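Glycosyl hydrolase, family 8 (Clostridium perfringens, PDB 3REN) acts as an alpha-amylase, probably hydrolysing alpha-glucosidic bonds of starch-like glucans, and is built on an (alpha/alpha)6-barrel fold. Local coordinates at residues I142-L147 with D186-G191; D175-K180 with R241-E246; V209-K214 with K253-K258; I285-A290 with L339-A344. One frame throughout, in Å; residues are numbered along the deposited sequence.

How the contacts relate
The four contacts sample different levels of an (alpha/alpha)6 barrel. Contact 4 lies deepest, its centre about 9 Å from the centre of the chain, and pairs two parallel helices; contact 1 lies outermost, at about 21 Å. Contact 2 stands between them in the fold. It touches contact 1, where W189 CB packs on M179 O at 4.0 Å, and contact 3, where R241 NE lies 3.9 Å from Y212 OH. Contacts 3 and 4 have centres about 17 Å apart and nearest atoms about 4 Å apart, without touching. A 1,2-ethanediol molecule, probably from the crystallisation liquor, lies about 4 Å from the K180 side chain of contact 2.

Contact 1: residues I142-L147 with D186-G191; sequences IANSLL and DKKWEG
K188 and W189, near the start of helix 188-201, reach across to N144 and L147 of helix 133-150, joining two helices on the outside of the (alpha/alpha)6 barrel. D186 prepares the turn: its OD1, through the lone pair away from the other oxygen, accepts the K188 backbone N in a nearly straight bond (171°). K188 then starts from a tight first torsion, CG between the backbone N and the carbonyl carbon (chi1 55°), and runs extended toward helix 133-150. Its CD passes L147 CD1 at 3.8 Å, and its NZ bonds N144 OD1 at 2.9 Å, standing 37° above the carbonyl plane rather than on a lone pair.

W189 fills the apolar half. L147 lays CD2 over one face of the indole, 4.0 Å from the centroid of the six-membered ring, while L147 CG comes within 3.4 Å of W189 CZ2. A143 works at the rim, where its carbonyl O meets the ring edge and its CB is 3.8 Å from W189 CZ2; L182 of helix 176-185 packs on both A143 and W189. One water ties the polar and apolar halves together, accepting from W189 NE1 at 2.9 Å and donating to N144 OD1 at 2.8 Å.

Contact 2: residues D175-K180 with R241-E246; sequences DLPTMK and RIEAGE
A244 presses its methyl against the first turn of helix 176-185, where L176 and P177 receive it: A244 CB lies 3.7 Å from L176 CB and 4.0 Å from P177 N. This is an end-of-helix contact within the (alpha/alpha)6 barrel, the start of helix 176-185 meeting the Schellman motif that closes helix 231-243. Beside it the L176 and R241 side chains run alongside each other in the same direction, CD2 of L176 at 3.7 Å from CD of R241. Elsewhere along the seam, the P177 ring crosses the E243 side chain at a slant, with P177 CG 3.7 Å from E243 CB.

The polar part belongs to K180. With CG anti to the backbone N (chi1 180°) and the rest of the chain extended, NZ donates a hydrogen bond to A244 O at 3.2 Å, from well above the carbonyl plane (56°), and reaches the preceding carbonyl, E243 O, through a water.

Further out, G245 has positive phi, and its N bonds back to I242 O while E246 N bonds to R241 O. D175 is the N-cap of the opposing helix, its OD1 accepting a weak bond from T178 N. The charged ends have partners of their own: E243 pairs with K121, and R241 with E248 and E201, while E246 OE2 bonds Y193 OH. E246 CB lies over one face of the R241 guanidinium, toward its rim, and R241 NH1 lies 3.6 Å from E246 OE1, a charge pairing in which no N-H points at the oxygen.

Contact 3: residues V209-K214 with K253-K258; sequences VPLYRK and KWIKEK
V209 and W254 bring the two backbones closest, their CA atoms 7.2 Å apart, where an irregular loop passes beside helix 249-262. The loop bends sharply at P210, the centre of an inverse gamma turn closed by a weak bond from L211 N to V209 O, and this bend sets three successive side chains against one indole. Within the helix, W254 has CG anti to its own N (chi1 -171°), which swings the ring out toward the loop.

L211 crosses the indole at about a right angle and places CD1 over the six-membered ring, 4.1 Å from its centroid and 26° off the normal. V209 CG1 lies above the same face nearer the rim, 4.2 Å from W254 CZ2. The proline meets the five-membered part of the indole at a slant, P210 CD being 3.4 Å from W254 CD1. K258 CB backs the opposite face from one helical turn further on, and Y269 joins W254 in an edge-to-face ring contact.

No hydrogen bond links the two segments. The loop is held here mainly by dispersion and CH-pi contact with W254, with I255 adding a looser touch to L211, while further backbone bonds, such as L211 with I205, tie it to other parts of the chain.

Contact 4: residues I285-A290 with L339-A344; sequences IYSNVA and LNALLA
The flat group that matters between N340 and S287 is a backbone one, the peptide joining N340 to A341. S287 OG stands over a face of that peptide, 3.1 Å from N340 C and also 3.1 Å from A341 N. Such an approach from above cannot use the N-H, which lies in the peptide plane, and no hydrogen bond forms. The hydroxyl bonds P283 O of its own helix end instead; with OG anti to the carbonyl carbon (chi1 -66°), it sits within reach of the preceding turn. Side chain to side chain, S287 CB and N340 CB meet at 3.8 Å, and the N340 amide takes no part. N340 ND2 instead bonds S284 OG, just before the segment 285-290, adding a polar link between the two helices.

Small residues let the backbones come close. A344 sets its methyl, CB, 3.8 Å from S287 CA, and the CA atoms of these two residues are only 5.1 Å apart. One turn further on, A290 CB meets A344 CB at 4.0 Å, methyl against methyl. L309 of helix 299-312 packs against both S287 and A344, whereas L26 of helix 21-33 lies against A341.

Around this seam the short helical segments run nearly parallel, their axes 8.3 Å apart at closest approach and inclined by 26°. Helix 299-312 comes between the two in the chain, so a helix pointing one way is followed, after an intervening helix, by a neighbour pointing the same way. That arrangement of parallel inner helices is characteristic of the (alpha/alpha)6 barrel.

Contact 1: residues I142-L147 with D186-G191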
loop_
_atom_site.group_PDB
_atom_site.type_symbol
_atom_site.label_atom_id
_atom_site.label_comp_id
_atom_site.label_asym_id
_atom_site.label_seq_id
_atom_site.Cartn_x
_atom_site.Cartn_y
_atom_site.Cartn_z
ATOM N N ILE A 142 -8.091 -6.094 -16.381
ATOM C CA ILE A 142 -6.794 -6.156 -15.659
ATOM C C ILE A 142 -6.585 -7.507 -15.000
ATOM O O ILE A 142 -5.490 -8.100 -15.094
ATOM C CB ILE A 142 -6.659 -5.091 -14.518
ATOM C CG1 ILE A 142 -7.145 -3.719 -14.968
ATOM C CG2 ILE A 142 -5.200 -5.008 -14.015
ATOM C CD1 ILE A 142 -6.467 -3.237 -16.179
ATOM N N ALA A 143 -7.627 -7.976 -14.320
ATOM C CA ALA A 143 -7.579 -9.241 -13.594
ATOM C C ALA A 143 -7.295 -10.387 -14.553
ATOM O O ALA A 143 -6.460 -11.239 -14.243
ATOM C CB ALA A 143 -8.869 -9.489 -12.874
ATOM N N ASN A 144 -7.980 -10.398 -15.713
ATOM C CA ASN A 144 -7.775 -11.450 -16.725
ATOM C C ASN A 144 -6.342 -11.436 -17.262
ATOM O O ASN A 144 -5.742 -12.502 -17.511
ATOM C CB ASN A 144 -8.809 -11.351 -17.877
ATOM C CG ASN A 144 -10.218 -11.843 -17.466
ATOM O OD1 ASN A 144 -10.371 -12.640 -16.563
ATOM N ND2 ASN A 144 -11.243 -11.377 -18.169
ATOM N N SER A 145 -5.793 -10.239 -17.434
ATOM C CA SER A 145 -4.386 -10.075 -17.812
ATOM C C SER A 145 -3.407 -10.568 -16.748
ATOM O O SER A 145 -2.340 -11.086 -17.076
ATOM C CB SER A 145 -4.092 -8.613 -18.127
ATOM O OG SER A 145 -4.870 -8.204 -19.222
ATOM N N LEU A 146 -3.750 -10.387 -15.476
ATOM C CA LEU A 146 -2.935 -10.955 -14.384
ATOM C C LEU A 146 -2.939 -12.467 -14.477
ATOM O O LEU A 146 -1.884 -13.090 -14.338
ATOM C CB LEU A 146 -3.452 -10.573 -13.005
ATOM C CG LEU A 146 -2.945 -9.323 -12.316
ATOM C CD1 LEU A 146 -3.709 -9.170 -11.000
ATOM C CD2 LEU A 146 -1.423 -9.352 -12.130
ATOM N N LEU A 147 -4.114 -13.052 -14.715
ATOM C CA LEU A 147 -4.237 -14.528 -14.819
ATOM C C LEU A 147 -3.467 -15.103 -16.010
ATOM O O LEU A 147 -2.842 -16.167 -15.901
ATOM C CB LEU A 147 -5.692 -14.969 -14.914
ATOM C CG LEU A 147 -6.445 -14.853 -13.595
ATOM C CD1 LEU A 147 -7.890 -15.170 -13.834
ATOM C CD2 LEU A 147 -5.871 -15.749 -12.495
ATOM N N ASP A 186 -16.048 -13.992 -10.344
ATOM C CA ASP A 186 -15.710 -15.245 -11.032
ATOM C C ASP A 186 -14.984 -16.280 -10.171
ATOM O O ASP A 186 -13.912 -16.006 -9.602
ATOM C CB ASP A 186 -14.856 -14.960 -12.270
ATOM C CG ASP A 186 -14.972 -16.063 -13.312
ATOM O OD1 ASP A 186 -14.672 -17.237 -12.995
ATOM O OD2 ASP A 186 -15.378 -15.751 -14.452
ATOM N N LYS A 187 -15.514 -17.484 -10.162
ATOM C CA LYS A 187 -15.032 -18.567 -9.353
ATOM C C LYS A 187 -13.596 -18.966 -9.622
ATOM O O LYS A 187 -12.965 -19.445 -8.756
ATOM C CB LYS A 187 -16.014 -19.741 -9.335
ATOM C CG LYS A 187 -15.407 -21.123 -9.462
ATOM N N LYS A 188 -13.073 -18.735 -10.802
ATOM C CA LYS A 188 -11.641 -19.056 -11.032
ATOM C C LYS A 188 -10.726 -18.387 -9.993
ATOM O O LYS A 188 -9.629 -18.869 -9.733
ATOM C CB LYS A 188 -11.154 -18.713 -12.442
ATOM C CG LYS A 188 -11.386 -17.277 -12.889
ATOM C CD LYS A 188 -11.136 -17.121 -14.404
ATOM C CE LYS A 188 -11.714 -15.780 -14.858
ATOM N NZ LYS A 188 -11.271 -15.353 -16.214
ATOM N N TRP A 189 -11.182 -17.282 -9.401
ATOM C CA TRP A 189 -10.362 -16.573 -8.406
ATOM C C TRP A 189 -10.335 -17.201 -7.015
ATOM O O TRP A 189 -9.504 -16.804 -6.187
ATOM C CB TRP A 189 -10.707 -15.092 -8.339
ATOM C CG TRP A 189 -10.096 -14.342 -9.495
ATOM C CD1 TRP A 189 -10.682 -14.081 -10.702
ATOM C CD2 TRP A 189 -8.779 -13.805 -9.557
ATOM N NE1 TRP A 189 -9.797 -13.395 -11.509
ATOM C CE2 TRP A 189 -8.629 -13.205 -10.826
ATOM C CE3 TRP A 189 -7.705 -13.740 -8.637
ATOM C CZ2 TRP A 189 -7.434 -12.568 -11.230
ATOM C CZ3 TRP A 189 -6.526 -13.102 -9.038
ATOM C CH2 TRP A 189 -6.402 -12.525 -10.323
ATOM N N GLU A 190 -11.225 -18.177 -6.762
ATOM C CA GLU A 190 -11.245 -18.929 -5.482
ATOM C C GLU A 190 -9.992 -19.743 -5.285
ATOM O O GLU A 190 -9.427 -19.786 -4.175
ATOM C CB GLU A 190 -12.464 -19.854 -5.386
ATOM C CG GLU A 190 -13.771 -19.080 -5.285
ATOM C CD GLU A 190 -15.003 -19.973 -5.168
ATOM O OE1 GLU A 190 -14.881 -21.235 -5.259
ATOM O OE2 GLU A 190 -16.098 -19.383 -4.966
ATOM N N GLY A 191 -9.562 -20.401 -6.362
ATOM C CA GLY A 191 -8.331 -21.163 -6.333
ATOM C C GLY A 191 -7.127 -20.266 -6.071
ATOM O O GLY A 191 -6.195 -20.658 -5.363
HETATM O O HOH W 1 -11.001 -12.320 -13.900
#

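Contact 2: residues D175-K180 with R241-E246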
loop_
_atom_site.group_PDB
_atom_site.type_symbol
_atom_site.label_atom_id
_atom_site.label_comp_id
_atom_site.label_asym_id
_atom_site.label_seq_id
_atom_site.Cartn_x
_atom_site.Cartn_y
_atom_site.Cartn_z
ATOM N N ASP A 175 -2.859 -9.829 -2.209
ATOM C CA ASP A 175 -3.936 -8.951 -1.785
ATOM C C ASP A 175 -5.222 -9.780 -1.668
ATOM O O ASP A 175 -6.068 -9.775 -2.551
ATOM C CB ASP A 175 -4.084 -7.886 -2.866
ATOM C CG ASP A 175 -4.964 -6.724 -2.468
ATOM O OD1 ASP A 175 -5.800 -6.845 -1.547
ATOM O OD2 ASP A 175 -4.826 -5.658 -3.128
ATOM N N LEU A 176 -5.370 -10.420 -0.544
ATOM C CA LEU A 176 -6.479 -11.280 -0.290
ATOM C C LEU A 176 -7.825 -10.574 -0.463
ATOM O O LEU A 176 -8.685 -11.157 -1.018
ATOM C CB LEU A 176 -6.407 -11.856 1.119
ATOM C CG LEU A 176 -5.723 -13.194 1.344
ATOM C CD1 LEU A 176 -4.822 -13.614 0.322
ATOM C CD2 LEU A 176 -5.365 -13.621 2.729
ATOM N N PRO A 177 -7.982 -9.340 -0.006
ATOM C CA PRO A 177 -9.281 -8.676 -0.164
ATOM C C PRO A 177 -9.673 -8.505 -1.628
ATOM O O PRO A 177 -10.836 -8.706 -1.961
ATOM C CB PRO A 177 -9.083 -7.292 0.511
ATOM C CG PRO A 177 -7.986 -7.562 1.485
ATOM C CD PRO A 177 -7.056 -8.513 0.776
ATOM N N THR A 178 -8.722 -8.142 -2.481
ATOM C CA THR A 178 -9.003 -8.005 -3.901
ATOM C C THR A 178 -9.379 -9.384 -4.483
ATOM O O THR A 178 -10.328 -9.498 -5.257
ATOM C CB THR A 178 -7.781 -7.412 -4.627
ATOM O OG1 THR A 178 -7.438 -6.136 -4.041
ATOM C CG2 THR A 178 -8.072 -7.235 -6.103
HETATM N N MSE A 179 -8.650 -10.435 -4.108
HETATM C CA MSE A 179 -8.939 -11.777 -4.640
HETATM C C MSE A 179 -10.330 -12.272 -4.205
HETATM O O MSE A 179 -11.010 -12.972 -4.952
HETATM C CB MSE A 179 -7.851 -12.802 -4.271
HETATM C CG MSE A 179 -6.514 -12.506 -4.930
HETATM SE SE MSE A 179 -5.150 -13.520 -3.985
HETATM C CE MSE A 179 -3.531 -12.885 -4.838
ATOM N N LYS A 180 -10.714 -11.947 -2.981
ATOM C CA LYS A 180 -12.049 -12.211 -2.483
ATOM C C LYS A 180 -13.078 -11.445 -3.321
ATOM O O LYS A 180 -14.008 -12.046 -3.849
ATOM C CB LYS A 180 -12.160 -11.754 -1.041
ATOM C CG LYS A 180 -13.549 -11.993 -0.420
ATOM C CD LYS A 180 -13.428 -12.110 1.068
ATOM C CE LYS A 180 -14.793 -12.371 1.668
ATOM N NZ LYS A 180 -14.612 -12.683 3.090
ATOM N N ARG A 241 -4.965 -9.817 5.348
ATOM C CA ARG A 241 -5.618 -10.957 5.991
ATOM C C ARG A 241 -6.913 -10.567 6.701
ATOM O O ARG A 241 -7.931 -11.226 6.555
ATOM C CB ARG A 241 -4.653 -11.570 7.001
ATOM C CG ARG A 241 -3.561 -12.472 6.368
ATOM C CD ARG A 241 -4.073 -13.906 6.224
ATOM N NE ARG A 241 -4.091 -14.561 7.531
ATOM C CZ ARG A 241 -4.476 -15.814 7.772
ATOM N NH1 ARG A 241 -4.946 -16.608 6.809
ATOM N NH2 ARG A 241 -4.437 -16.254 9.014
ATOM N N ILE A 242 -6.863 -9.526 7.522
ATOM C CA ILE A 242 -8.044 -9.206 8.324
ATOM C C ILE A 242 -9.172 -8.630 7.482
ATOM O O ILE A 242 -10.316 -8.949 7.744
ATOM C CB ILE A 242 -7.741 -8.318 9.572
ATOM C CG1 ILE A 242 -7.338 -6.909 9.171
ATOM C CG2 ILE A 242 -6.699 -9.005 10.454
ATOM C CD1 ILE A 242 -6.728 -6.069 10.315
ATOM N N GLU A 243 -8.847 -7.806 6.468
ATOM C CA GLU A 243 -9.872 -7.210 5.595
ATOM C C GLU A 243 -10.585 -8.278 4.810
ATOM O O GLU A 243 -11.723 -8.076 4.408
ATOM C CB GLU A 243 -9.306 -6.147 4.639
ATOM C CG GLU A 243 -8.831 -4.890 5.308
ATOM C CD GLU A 243 -8.220 -3.870 4.330
ATOM O OE1 GLU A 243 -8.083 -2.697 4.725
ATOM O OE2 GLU A 243 -7.855 -4.223 3.173
ATOM N N ALA A 244 -9.936 -9.423 4.616
ATOM C CA ALA A 244 -10.534 -10.552 3.922
ATOM C C ALA A 244 -11.256 -11.503 4.880
ATOM O O ALA A 244 -11.748 -12.542 4.463
ATOM C CB ALA A 244 -9.446 -11.321 3.147
ATOM N N GLY A 245 -11.292 -11.161 6.158
ATOM C CA GLY A 245 -11.969 -11.975 7.174
ATOM C C GLY A 245 -11.115 -13.061 7.813
ATOM O O GLY A 245 -11.628 -13.885 8.557
ATOM N N GLU A 246 -9.813 -13.098 7.532
ATOM C CA GLU A 246 -8.948 -14.136 8.139
ATOM C C GLU A 246 -8.481 -13.734 9.543
ATOM O O GLU A 246 -8.652 -12.574 9.958
ATOM C CB GLU A 246 -7.737 -14.415 7.249
ATOM C CG GLU A 246 -8.050 -14.757 5.805
ATOM C CD GLU A 246 -8.682 -16.146 5.628
ATOM O OE1 GLU A 246 -8.502 -17.031 6.512
ATOM O OE2 GLU A 246 -9.370 -16.347 4.590
HETATM O O HOH W 2 -14.005 -9.889 3.851
#

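Contact 3: residues V209-K214 with K253-K258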
loop_
_atom_site.group_PDB
_atom_site.type_symbol
_atom_site.label_atom_id
_atom_site.label_comp_id
_atom_site.label_asym_id
_atom_site.label_seq_id
_atom_site.Cartn_x
_atom_site.Cartn_y
_atom_site.Cartn_z
ATOM N N VAL A 209 7.581 -14.608 17.413
ATOM C CA VAL A 209 7.453 -13.437 16.528
ATOM C C VAL A 209 6.492 -13.844 15.412
ATOM O O VAL A 209 6.911 -14.346 14.362
ATOM C CB VAL A 209 8.823 -13.026 15.941
ATOM C CG1 VAL A 209 8.693 -11.756 15.042
ATOM C CG2 VAL A 209 9.841 -12.826 17.046
ATOM N N PRO A 210 5.186 -13.695 15.652
ATOM C CA PRO A 210 4.270 -14.312 14.695
ATOM C C PRO A 210 3.987 -13.391 13.515
ATOM O O PRO A 210 2.828 -13.139 13.171
ATOM C CB PRO A 210 3.014 -14.559 15.528
ATOM C CG PRO A 210 3.048 -13.539 16.595
ATOM C CD PRO A 210 4.489 -13.128 16.821
ATOM N N LEU A 211 5.045 -12.869 12.930
ATOM C CA LEU A 211 4.949 -12.032 11.745
ATOM C C LEU A 211 5.171 -12.924 10.511
ATOM O O LEU A 211 5.063 -14.150 10.608
ATOM C CB LEU A 211 5.959 -10.884 11.846
ATOM C CG LEU A 211 5.725 -9.982 13.064
ATOM C CD1 LEU A 211 6.821 -8.918 13.131
ATOM C CD2 LEU A 211 4.325 -9.339 13.130
ATOM N N TYR A 212 5.501 -12.334 9.362
ATOM C CA TYR A 212 5.524 -13.092 8.141
ATOM C C TYR A 212 6.829 -13.015 7.405
ATOM O O TYR A 212 7.517 -11.988 7.444
ATOM C CB TYR A 212 4.397 -12.653 7.206
ATOM C CG TYR A 212 3.080 -13.094 7.714
ATOM C CD1 TYR A 212 2.674 -14.408 7.562
ATOM C CD2 TYR A 212 2.262 -12.216 8.440
ATOM C CE1 TYR A 212 1.454 -14.845 8.061
ATOM C CE2 TYR A 212 1.019 -12.633 8.901
ATOM C CZ TYR A 212 0.623 -13.954 8.691
ATOM O OH TYR A 212 -0.595 -14.415 9.155
ATOM N N ARG A 213 7.128 -14.106 6.698
ATOM C CA ARG A 213 8.227 -14.121 5.732
ATOM C C ARG A 213 7.994 -13.063 4.678
ATOM O O ARG A 213 6.843 -12.726 4.362
ATOM C CB ARG A 213 8.343 -15.490 5.022
ATOM C CG ARG A 213 8.931 -16.614 5.881
ATOM C CD ARG A 213 10.433 -16.472 6.026
ATOM N NE ARG A 213 10.930 -17.142 7.229
ATOM C CZ ARG A 213 12.109 -16.874 7.803
ATOM N NH1 ARG A 213 12.927 -15.958 7.291
ATOM N NH2 ARG A 213 12.450 -17.511 8.909
ATOM N N LYS A 214 9.068 -12.561 4.141
ATOM C CA LYS A 214 9.060 -11.658 3.025
ATOM C C LYS A 214 8.715 -12.218 1.626
ATOM O O LYS A 214 7.878 -11.678 0.977
ATOM C CB LYS A 214 10.367 -10.872 2.954
ATOM C CG LYS A 214 10.262 -9.694 2.092
ATOM C CD LYS A 214 11.509 -9.164 1.509
ATOM C CE LYS A 214 12.573 -9.052 2.514
ATOM N N LYS A 253 -1.704 -8.985 18.594
ATOM C CA LYS A 253 -1.268 -8.969 19.999
ATOM C C LYS A 253 0.241 -8.615 20.071
ATOM O O LYS A 253 0.672 -7.778 20.866
ATOM C CB LYS A 253 -1.566 -10.340 20.623
ATOM C CG LYS A 253 -1.480 -10.407 22.148
ATOM C CD LYS A 253 -1.475 -11.884 22.599
ATOM C CE LYS A 253 -0.824 -12.072 23.998
ATOM N NZ LYS A 253 -1.791 -11.830 25.118
ATOM N N TRP A 254 1.037 -9.243 19.211
ATOM C CA TRP A 254 2.489 -9.001 19.196
ATOM C C TRP A 254 2.792 -7.540 18.931
ATOM O O TRP A 254 3.558 -6.901 19.656
ATOM C CB TRP A 254 3.183 -9.888 18.158
ATOM C CG TRP A 254 4.692 -9.821 18.261
ATOM C CD1 TRP A 254 5.491 -10.652 18.988
ATOM C CD2 TRP A 254 5.571 -8.875 17.617
ATOM N NE1 TRP A 254 6.795 -10.290 18.844
ATOM C CE2 TRP A 254 6.888 -9.207 18.014
ATOM C CE3 TRP A 254 5.374 -7.782 16.749
ATOM C CZ2 TRP A 254 8.016 -8.491 17.587
ATOM C CZ3 TRP A 254 6.524 -7.032 16.330
ATOM C CH2 TRP A 254 7.820 -7.412 16.752
ATOM N N ILE A 255 2.175 -6.997 17.891
ATOM C CA ILE A 255 2.318 -5.572 17.586
ATOM C C ILE A 255 1.907 -4.669 18.726
ATOM O O ILE A 255 2.667 -3.736 19.063
ATOM C CB ILE A 255 1.571 -5.175 16.270
ATOM C CG1 ILE A 255 2.201 -5.906 15.085
ATOM C CG2 ILE A 255 1.656 -3.689 16.035
ATOM C CD1 ILE A 255 1.306 -5.859 13.838
ATOM N N LYS A 256 0.724 -4.925 19.301
ATOM C CA LYS A 256 0.223 -4.121 20.407
ATOM C C LYS A 256 1.184 -4.154 21.619
ATOM O O LYS A 256 1.471 -3.115 22.195
ATOM C CB LYS A 256 -1.165 -4.622 20.814
ATOM C CG LYS A 256 -1.950 -3.747 21.748
ATOM C CD LYS A 256 -3.209 -4.512 22.169
ATOM C CE LYS A 256 -4.447 -3.647 22.146
ATOM N NZ LYS A 256 -4.270 -2.304 22.721
ATOM N N GLU A 257 1.682 -5.342 21.980
ATOM C CA GLU A 257 2.651 -5.491 23.077
ATOM C C GLU A 257 3.989 -4.775 22.775
ATOM O O GLU A 257 4.559 -4.045 23.635
ATOM C CB GLU A 257 2.882 -6.982 23.369
ATOM N N LYS A 258 4.497 -4.946 21.554
ATOM C CA LYS A 258 5.750 -4.302 21.155
ATOM C C LYS A 258 5.639 -2.793 21.179
ATOM O O LYS A 258 6.551 -2.114 21.692
ATOM C CB LYS A 258 6.177 -4.743 19.750
ATOM C CG LYS A 258 7.488 -4.126 19.226
ATOM C CD LYS A 258 8.712 -4.458 20.149
ATOM C CE LYS A 258 9.043 -5.969 20.078
ATOM N NZ LYS A 258 10.308 -6.338 20.815
#

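Contact 4: residues I285-A290 with L339-A344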
loop_
_atom_site.group_PDB
_atom_site.type_symbol
_atom_site.label_atom_id
_atom_site.label_comp_id
_atom_site.label_asym_id
_atom_site.label_seq_id
_atom_site.Cartn_x
_atom_site.Cartn_y
_atom_site.Cartn_z
ATOM N N ILE A 285 4.519 2.438 8.198
ATOM C CA ILE A 285 4.338 1.475 9.285
ATOM C C ILE A 285 3.183 1.930 10.164
ATOM O O ILE A 285 2.218 1.179 10.395
ATOM C CB ILE A 285 5.575 1.415 10.156
ATOM C CG1 ILE A 285 6.763 0.936 9.336
ATOM C CG2 ILE A 285 5.328 0.525 11.402
ATOM C CD1 ILE A 285 6.774 -0.505 9.148
ATOM N N TYR A 286 3.285 3.174 10.667
ATOM C CA TYR A 286 2.216 3.702 11.554
ATOM C C TYR A 286 0.850 3.761 10.890
ATOM O O TYR A 286 -0.157 3.459 11.526
ATOM C CB TYR A 286 2.600 5.064 12.146
ATOM C CG TYR A 286 3.730 4.943 13.155
ATOM C CD1 TYR A 286 3.644 4.029 14.216
ATOM C CD2 TYR A 286 4.887 5.704 13.027
ATOM C CE1 TYR A 286 4.677 3.886 15.160
ATOM C CE2 TYR A 286 5.942 5.581 13.972
ATOM C CZ TYR A 286 5.817 4.667 15.030
ATOM O OH TYR A 286 6.827 4.538 15.956
ATOM N N SER A 287 0.830 4.139 9.608
ATOM C CA SER A 287 -0.399 4.098 8.803
ATOM C C SER A 287 -1.050 2.760 8.795
ATOM O O SER A 287 -2.257 2.672 9.007
ATOM C CB SER A 287 -0.127 4.524 7.355
ATOM O OG SER A 287 0.254 5.890 7.325
ATOM N N ASN A 288 -0.268 1.697 8.555
ATOM C CA ASN A 288 -0.837 0.374 8.487
ATOM C C ASN A 288 -1.355 -0.105 9.835
ATOM O O ASN A 288 -2.397 -0.765 9.911
ATOM C CB ASN A 288 0.213 -0.615 7.932
ATOM C CG ASN A 288 0.296 -0.565 6.413
ATOM O OD1 ASN A 288 -0.596 -0.040 5.766
ATOM N ND2 ASN A 288 1.371 -1.101 5.841
ATOM N N VAL A 289 -0.608 0.214 10.901
ATOM C CA VAL A 289 -1.004 -0.162 12.254
ATOM C C VAL A 289 -2.336 0.517 12.599
ATOM O O VAL A 289 -3.246 -0.113 13.148
ATOM C CB VAL A 289 0.095 0.230 13.272
ATOM C CG1 VAL A 289 -0.380 -0.045 14.690
ATOM C CG2 VAL A 289 1.392 -0.548 13.011
ATOM N N ALA A 290 -2.463 1.801 12.243
ATOM C CA ALA A 290 -3.724 2.540 12.400
ATOM C C ALA A 290 -4.854 1.922 11.590
ATOM O O ALA A 290 -5.980 1.837 12.072
ATOM C CB ALA A 290 -3.534 4.027 12.007
ATOM N N LEU A 339 0.999 9.208 1.030
ATOM C CA LEU A 339 -0.291 8.610 0.652
ATOM C C LEU A 339 -0.826 7.609 1.686
ATOM O O LEU A 339 -2.058 7.542 1.933
ATOM C CB LEU A 339 -0.206 7.969 -0.738
ATOM C CG LEU A 339 -0.054 8.988 -1.856
ATOM C CD1 LEU A 339 0.628 8.284 -3.075
ATOM C CD2 LEU A 339 -1.467 9.645 -2.189
ATOM N N ASN A 340 0.076 6.824 2.283
ATOM C CA ASN A 340 -0.359 5.861 3.303
ATOM C C ASN A 340 -0.874 6.629 4.525
ATOM O O ASN A 340 -1.935 6.298 5.068
ATOM C CB ASN A 340 0.768 4.885 3.671
ATOM C CG ASN A 340 0.922 3.760 2.651
ATOM O OD1 ASN A 340 -0.072 3.269 2.119
ATOM N ND2 ASN A 340 2.159 3.353 2.375
ATOM N N ALA A 341 -0.169 7.705 4.885
ATOM C CA ALA A 341 -0.613 8.589 5.985
ATOM C C ALA A 341 -1.981 9.202 5.694
ATOM O O ALA A 341 -2.789 9.369 6.598
ATOM C CB ALA A 341 0.407 9.710 6.228
ATOM N N LEU A 342 -2.232 9.550 4.435
ATOM C CA LEU A 342 -3.530 10.117 4.064
ATOM C C LEU A 342 -4.648 9.106 4.284
ATOM O O LEU A 342 -5.676 9.429 4.875
ATOM C CB LEU A 342 -3.478 10.689 2.625
ATOM C CG LEU A 342 -4.731 11.366 2.104
ATOM C CD1 LEU A 342 -4.955 12.699 2.804
ATOM C CD2 LEU A 342 -4.638 11.544 0.579
ATOM N N LEU A 343 -4.439 7.857 3.866
ATOM C CA LEU A 343 -5.374 6.781 4.207
ATOM C C LEU A 343 -5.639 6.603 5.715
ATOM O O LEU A 343 -6.791 6.375 6.111
ATOM C CB LEU A 343 -4.953 5.443 3.572
ATOM C CG LEU A 343 -4.974 5.483 2.029
ATOM C CD1 LEU A 343 -4.328 4.278 1.401
ATOM C CD2 LEU A 343 -6.428 5.606 1.446
ATOM N N ALA A 344 -4.586 6.663 6.550
ATOM C CA ALA A 344 -4.780 6.584 8.033
ATOM C C ALA A 344 -5.510 7.824 8.583
ATOM O O ALA A 344 -6.440 7.683 9.378
ATOM C CB ALA A 344 -3.443 6.403 8.746
#